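Local coordinates for protein transcriptional regulator, MarR family (Bacillus cereus, PDB 4XRF) that probably binds DNA as a winged helix-turn-helix transcription factor of the MarR family, and can hold isoquinoline and lauric acid, at residues T52-I64 with R129-T141. Residues are numbered along the deposited sequence; the frame is centred on the assembly and turned at random.
Sequences TLAKKMYVKPSAI and RLFEKLETIICGT. With ISQ (isoquinoline), chain E; SO4 (sulfate ion), chain K.
The ring of Y58 lies between a backbone oxygen and an acidic side chain: K55 O stands over the centre of one face, and E132 CB covers the opposite face in a CH-pi contact, 3.9 Å from the ring centroid. Beyond CB the glutamate chain runs extended (chi2 171°), which brings the carboxylate above the CE1-CZ rim of the same face, its plane tilted 32° from the ring. There R129 NH1 forms a salt bridge with E132 OE1 at 2.9 Å, and the guanidinium plane stands 75° from the ring. T136 OG1, bonded back to E132 O, lies 3.6 Å from Y58 CD2.

The turn at Y58 illustrates how two helix C-termini can be tied together. T141 OG1 donates to Y58 O at 2.8 Å, from above the carbonyl plane, while T141 CG2 packs on the V59 backbone. K60 bends at chi2 and passes C139 O before NZ bonds to G140 O (3.3 Å). Across Y58 O from T141, a water donates to both M57 O and E135 OE2, and V59 CG1 meets C139 SG at 4.2 Å. Across the subunit interface, K6 NZ of the second subunit hydrogen-bonds to K56 O.

A Schellman motif at Y58 closes helix 50-57 before helix 61-73; the contact thus joins the turn of the helix-turn-helix to the C-terminal helix 121-139, part of the dimerisation region in the MarR fold.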
loop_
_atom_site.group_PDB
_atom_site.type_symbol
_atom_site.label_atom_id
_atom_site.label_comp_id
_atom_site.label_asym_id
_atom_site.label_seq_id
_atom_site.Cartn_x
_atom_site.Cartn_y
_atom_site.Cartn_z
ATOM N N THR A 52 23.040 -18.851 4.632
ATOM C CA THR A 52 22.675 -18.768 6.048
ATOM C C THR A 52 21.686 -17.605 6.333
ATOM O O THR A 52 20.738 -17.756 7.112
ATOM C CB THR A 52 23.929 -18.630 6.938
ATOM O OG1 THR A 52 24.807 -19.746 6.722
ATOM C CG2 THR A 52 23.562 -18.576 8.410
ATOM N N LEU A 53 21.910 -16.453 5.706
ATOM C CA LEU A 53 20.970 -15.349 5.793
ATOM C C LEU A 53 19.577 -15.774 5.319
ATOM O O LEU A 53 18.588 -15.526 6.012
ATOM C CB LEU A 53 21.469 -14.158 4.977
ATOM C CG LEU A 53 22.703 -13.417 5.497
ATOM C CD1 LEU A 53 23.090 -12.318 4.510
ATOM C CD2 LEU A 53 22.454 -12.828 6.884
ATOM N N ALA A 54 19.518 -16.423 4.153
ATOM C CA ALA A 54 18.274 -16.977 3.620
ATOM C C ALA A 54 17.578 -17.898 4.637
ATOM O O ALA A 54 16.390 -17.753 4.884
ATOM C CB ALA A 54 18.530 -17.720 2.311
ATOM N N LYS A 55 18.323 -18.854 5.201
ATOM C CA LYS A 55 17.793 -19.736 6.240
ATOM C C LYS A 55 17.263 -18.963 7.449
ATOM O O LYS A 55 16.165 -19.240 7.949
ATOM C CB LYS A 55 18.868 -20.716 6.697
ATOM C CG LYS A 55 18.324 -22.075 7.090
ATOM N N LYS A 56 18.036 -17.993 7.926
ATOM C CA LYS A 56 17.587 -17.196 9.076
ATOM C C LYS A 56 16.327 -16.371 8.793
ATOM O O LYS A 56 15.554 -16.090 9.727
ATOM C CB LYS A 56 18.711 -16.320 9.614
ATOM C CG LYS A 56 19.771 -17.088 10.395
ATOM C CD LYS A 56 21.035 -16.243 10.546
ATOM C CE LYS A 56 22.137 -16.973 11.307
ATOM N NZ LYS A 56 21.840 -17.086 12.759
ATOM N N MET A 57 16.106 -16.015 7.521
ATOM C CA MET A 57 14.923 -15.198 7.103
ATOM C C MET A 57 13.760 -16.072 6.607
ATOM O O MET A 57 12.676 -15.563 6.286
ATOM C CB MET A 57 15.285 -14.214 5.972
ATOM C CG MET A 57 16.454 -13.267 6.213
ATOM S SD MET A 57 16.159 -12.026 7.478
ATOM C CE MET A 57 14.866 -11.011 6.767
ATOM N N TYR A 58 14.018 -17.381 6.490
ATOM C CA TYR A 58 13.020 -18.348 6.031
ATOM C C TYR A 58 12.591 -18.145 4.574
ATOM O O TYR A 58 11.481 -18.513 4.181
ATOM C CB TYR A 58 11.826 -18.402 7.005
ATOM C CG TYR A 58 12.252 -18.919 8.361
ATOM C CD1 TYR A 58 12.724 -18.048 9.342
ATOM C CD2 TYR A 58 12.251 -20.291 8.639
ATOM C CE1 TYR A 58 13.148 -18.522 10.574
ATOM C CE2 TYR A 58 12.666 -20.773 9.871
ATOM C CZ TYR A 58 13.108 -19.871 10.836
ATOM O OH TYR A 58 13.524 -20.333 12.064
ATOM N N VAL A 59 13.496 -17.577 3.781
ATOM C CA VAL A 59 13.268 -17.325 2.355
ATOM C C VAL A 59 14.236 -18.121 1.461
ATOM O O VAL A 59 15.230 -18.676 1.946
ATOM C CB VAL A 59 13.391 -15.814 2.024
ATOM C CG1 VAL A 59 12.405 -14.993 2.855
ATOM C CG2 VAL A 59 14.825 -15.328 2.229
ATOM N N LYS A 60 13.937 -18.178 0.162
ATOM C CA LYS A 60 14.829 -18.798 -0.836
ATOM C C LYS A 60 16.127 -17.983 -0.997
ATOM O O LYS A 60 16.105 -16.768 -0.804
ATOM C CB LYS A 60 14.127 -18.850 -2.202
ATOM C CG LYS A 60 12.925 -19.769 -2.309
ATOM C CD LYS A 60 13.354 -21.222 -2.318
ATOM C CE LYS A 60 12.244 -22.131 -2.821
ATOM N NZ LYS A 60 12.578 -23.568 -2.601
ATOM N N PRO A 61 17.254 -18.644 -1.355
ATOM C CA PRO A 61 18.478 -17.922 -1.741
ATOM C C PRO A 61 18.237 -16.757 -2.726
ATOM O O PRO A 61 18.756 -15.656 -2.514
ATOM C CB PRO A 61 19.329 -19.011 -2.398
ATOM C CG PRO A 61 18.924 -20.270 -1.700
ATOM C CD PRO A 61 17.480 -20.107 -1.291
ATOM N N SER A 62 17.445 -17.002 -3.768
ATOM C CA SER A 62 17.110 -15.994 -4.786
ATOM C C SER A 62 16.439 -14.742 -4.222
ATOM O O SER A 62 16.576 -13.655 -4.785
ATOM C CB SER A 62 16.197 -16.605 -5.857
ATOM O OG SER A 62 14.830 -16.475 -5.475
ATOM N N ALA A 63 15.696 -14.901 -3.126
ATOM C CA ALA A 63 15.048 -13.783 -2.469
ATOM C C ALA A 63 16.079 -12.956 -1.705
ATOM O O ALA A 63 16.027 -11.726 -1.705
ATOM C CB ALA A 63 13.948 -14.276 -1.542
ATOM N N ILE A 64 17.035 -13.629 -1.073
ATOM C CA ILE A 64 18.066 -12.917 -0.321
ATOM C C ILE A 64 18.994 -12.150 -1.272
ATOM O O ILE A 64 19.459 -11.051 -0.942
ATOM C CB ILE A 64 18.827 -13.859 0.645
ATOM C CG1 ILE A 64 19.041 -13.200 2.004
ATOM C CG2 ILE A 64 20.169 -14.256 0.099
ATOM C CD1 ILE A 64 17.794 -13.055 2.844
ATOM N N ARG A 129 7.213 -17.802 15.847
ATOM C CA ARG A 129 7.259 -19.170 15.264
ATOM C C ARG A 129 6.117 -19.391 14.265
ATOM O O ARG A 129 6.309 -20.042 13.247
ATOM C CB ARG A 129 7.274 -20.265 16.341
ATOM C CG ARG A 129 8.392 -21.294 16.169
ATOM C CD ARG A 129 8.227 -22.176 14.917
ATOM N NE ARG A 129 9.377 -23.049 14.663
ATOM C CZ ARG A 129 10.258 -22.883 13.672
ATOM N NH1 ARG A 129 10.141 -21.873 12.820
ATOM N NH2 ARG A 129 11.262 -23.738 13.528
ATOM N N LEU A 130 4.937 -18.822 14.549
ATOM C CA LEU A 130 3.826 -18.864 13.586
ATOM C C LEU A 130 4.144 -18.116 12.277
ATOM O O LEU A 130 3.802 -18.587 11.187
ATOM C CB LEU A 130 2.528 -18.340 14.207
ATOM C CG LEU A 130 1.981 -19.219 15.343
ATOM C CD1 LEU A 130 0.991 -18.432 16.182
ATOM C CD2 LEU A 130 1.372 -20.523 14.827
ATOM N N PHE A 131 4.806 -16.967 12.397
ATOM C CA PHE A 131 5.227 -16.191 11.233
ATOM C C PHE A 131 6.320 -16.914 10.437
ATOM O O PHE A 131 6.327 -16.876 9.209
ATOM C CB PHE A 131 5.718 -14.797 11.649
ATOM C CG PHE A 131 4.620 -13.803 11.881
ATOM C CD1 PHE A 131 3.288 -14.192 11.926
ATOM C CD2 PHE A 131 4.927 -12.465 12.096
ATOM C CE1 PHE A 131 2.282 -13.270 12.167
ATOM C CE2 PHE A 131 3.932 -11.538 12.334
ATOM C CZ PHE A 131 2.603 -11.935 12.365
ATOM N N GLU A 132 7.249 -17.549 11.141
ATOM C CA GLU A 132 8.304 -18.316 10.485
ATOM C C GLU A 132 7.677 -19.498 9.732
ATOM O O GLU A 132 8.059 -19.804 8.599
ATOM C CB GLU A 132 9.348 -18.797 11.504
ATOM C CG GLU A 132 10.257 -17.686 12.020
ATOM C CD GLU A 132 11.143 -18.112 13.187
ATOM O OE1 GLU A 132 10.936 -19.204 13.753
ATOM O OE2 GLU A 132 12.063 -17.342 13.544
ATOM N N LYS A 133 6.682 -20.129 10.347
ATOM C CA LYS A 133 5.989 -21.220 9.673
ATOM C C LYS A 133 5.247 -20.696 8.436
ATOM O O LYS A 133 5.376 -21.278 7.359
ATOM C CB LYS A 133 5.041 -21.968 10.615
ATOM C CG LYS A 133 4.746 -23.367 10.109
ATOM C CD LYS A 133 3.730 -24.114 10.959
ATOM C CE LYS A 133 3.657 -25.563 10.480
ATOM N NZ LYS A 133 2.420 -26.228 10.966
ATOM N N LEU A 134 4.495 -19.600 8.593
ATOM C CA LEU A 134 3.790 -18.993 7.459
ATOM C C LEU A 134 4.739 -18.599 6.325
ATOM O O LEU A 134 4.453 -18.859 5.160
ATOM C CB LEU A 134 2.971 -17.775 7.877
ATOM C CG LEU A 134 1.492 -17.987 8.214
ATOM C CD1 LEU A 134 0.901 -16.648 8.619
ATOM C CD2 LEU A 134 0.733 -18.586 7.031
ATOM N N GLU A 135 5.859 -17.974 6.673
ATOM C CA GLU A 135 6.877 -17.652 5.672
ATOM C C GLU A 135 7.383 -18.887 4.927
ATOM O O GLU A 135 7.544 -18.856 3.699
ATOM C CB GLU A 135 8.053 -16.879 6.276
ATOM C CG GLU A 135 9.033 -16.372 5.224
ATOM C CD GLU A 135 8.459 -15.252 4.363
ATOM O OE1 GLU A 135 7.488 -15.490 3.604
ATOM O OE2 GLU A 135 8.986 -14.125 4.435
ATOM N N THR A 136 7.631 -19.961 5.669
ATOM C CA THR A 136 8.079 -21.233 5.086
ATOM C C THR A 136 7.046 -21.808 4.115
ATOM O O THR A 136 7.401 -22.343 3.054
ATOM C CB THR A 136 8.394 -22.278 6.183
ATOM O OG1 THR A 136 9.465 -21.790 6.995
ATOM C CG2 THR A 136 8.828 -23.604 5.575
ATOM N N ILE A 137 5.773 -21.691 4.490
ATOM C CA ILE A 137 4.677 -22.210 3.676
ATOM C C ILE A 137 4.607 -21.404 2.383
ATOM O O ILE A 137 4.492 -21.969 1.305
ATOM C CB ILE A 137 3.330 -22.130 4.439
ATOM C CG1 ILE A 137 3.317 -23.141 5.598
ATOM C CG2 ILE A 137 2.164 -22.385 3.485
ATOM C CD1 ILE A 137 2.274 -22.847 6.665
ATOM N N ILE A 138 4.712 -20.084 2.509
ATOM C CA ILE A 138 4.640 -19.174 1.369
ATOM C C ILE A 138 5.851 -19.283 0.429
ATOM O O ILE A 138 5.682 -19.287 -0.786
ATOM C CB ILE A 138 4.437 -17.706 1.820
ATOM C CG1 ILE A 138 3.030 -17.515 2.391
ATOM C CG2 ILE A 138 4.639 -16.757 0.644
ATOM C CD1 ILE A 138 2.882 -16.305 3.296
ATOM N N CYS A 139 7.059 -19.397 0.982
ATOM C CA CYS A 139 8.280 -19.355 0.165
ATOM C C CYS A 139 8.767 -20.709 -0.333
ATOM O O CYS A 139 9.663 -20.768 -1.173
ATOM C CB CYS A 139 9.413 -18.637 0.894
ATOM S SG CYS A 139 9.083 -16.891 1.183
ATOM N N GLY A 140 8.183 -21.789 0.184
ATOM C CA GLY A 140 8.584 -23.153 -0.185
ATOM C C GLY A 140 9.923 -23.574 0.407
ATOM O O GLY A 140 10.615 -24.432 -0.151
ATOM N N THR A 141 10.282 -22.968 1.540
ATOM C CA THR A 141 11.541 -23.260 2.233
ATOM C C THR A 141 11.395 -24.414 3.237
ATOM O O THR A 141 10.345 -25.061 3.293
ATOM C CB THR A 141 12.145 -21.993 2.895
ATOM O OG1 THR A 141 11.123 -21.250 3.564
ATOM C CG2 THR A 141 12.779 -21.109 1.845
HETATM C C1 ISQ E . -2.047 -11.288 6.825
HETATM N N2 ISQ E . -2.903 -12.321 6.982
HETATM C C3 ISQ E . -2.642 -13.362 7.805
HETATM C C4 ISQ E . -1.454 -13.445 8.540
HETATM C C4A ISQ E . -0.524 -12.416 8.427
HETATM C C5 ISQ E . 0.678 -12.428 9.121
HETATM C C6 ISQ E . 1.568 -11.361 8.964
HETATM C C7 ISQ E . 1.279 -10.286 8.118
HETATM C C8 ISQ E . 0.084 -10.233 7.395
HETATM C C8A ISQ E . -0.836 -11.274 7.525
HETATM S S SO4 K . 19.017 -15.162 14.308
HETATM O O1 SO4 K . 18.924 -16.630 14.062
HETATM O O2 SO4 K . 20.346 -14.684 13.843
HETATM O O3 SO4 K . 18.906 -14.873 15.760
HETATM O O4 SO4 K . 17.917 -14.521 13.532
HETATM O O HOH W 1 11.192 -13.173 5.791
#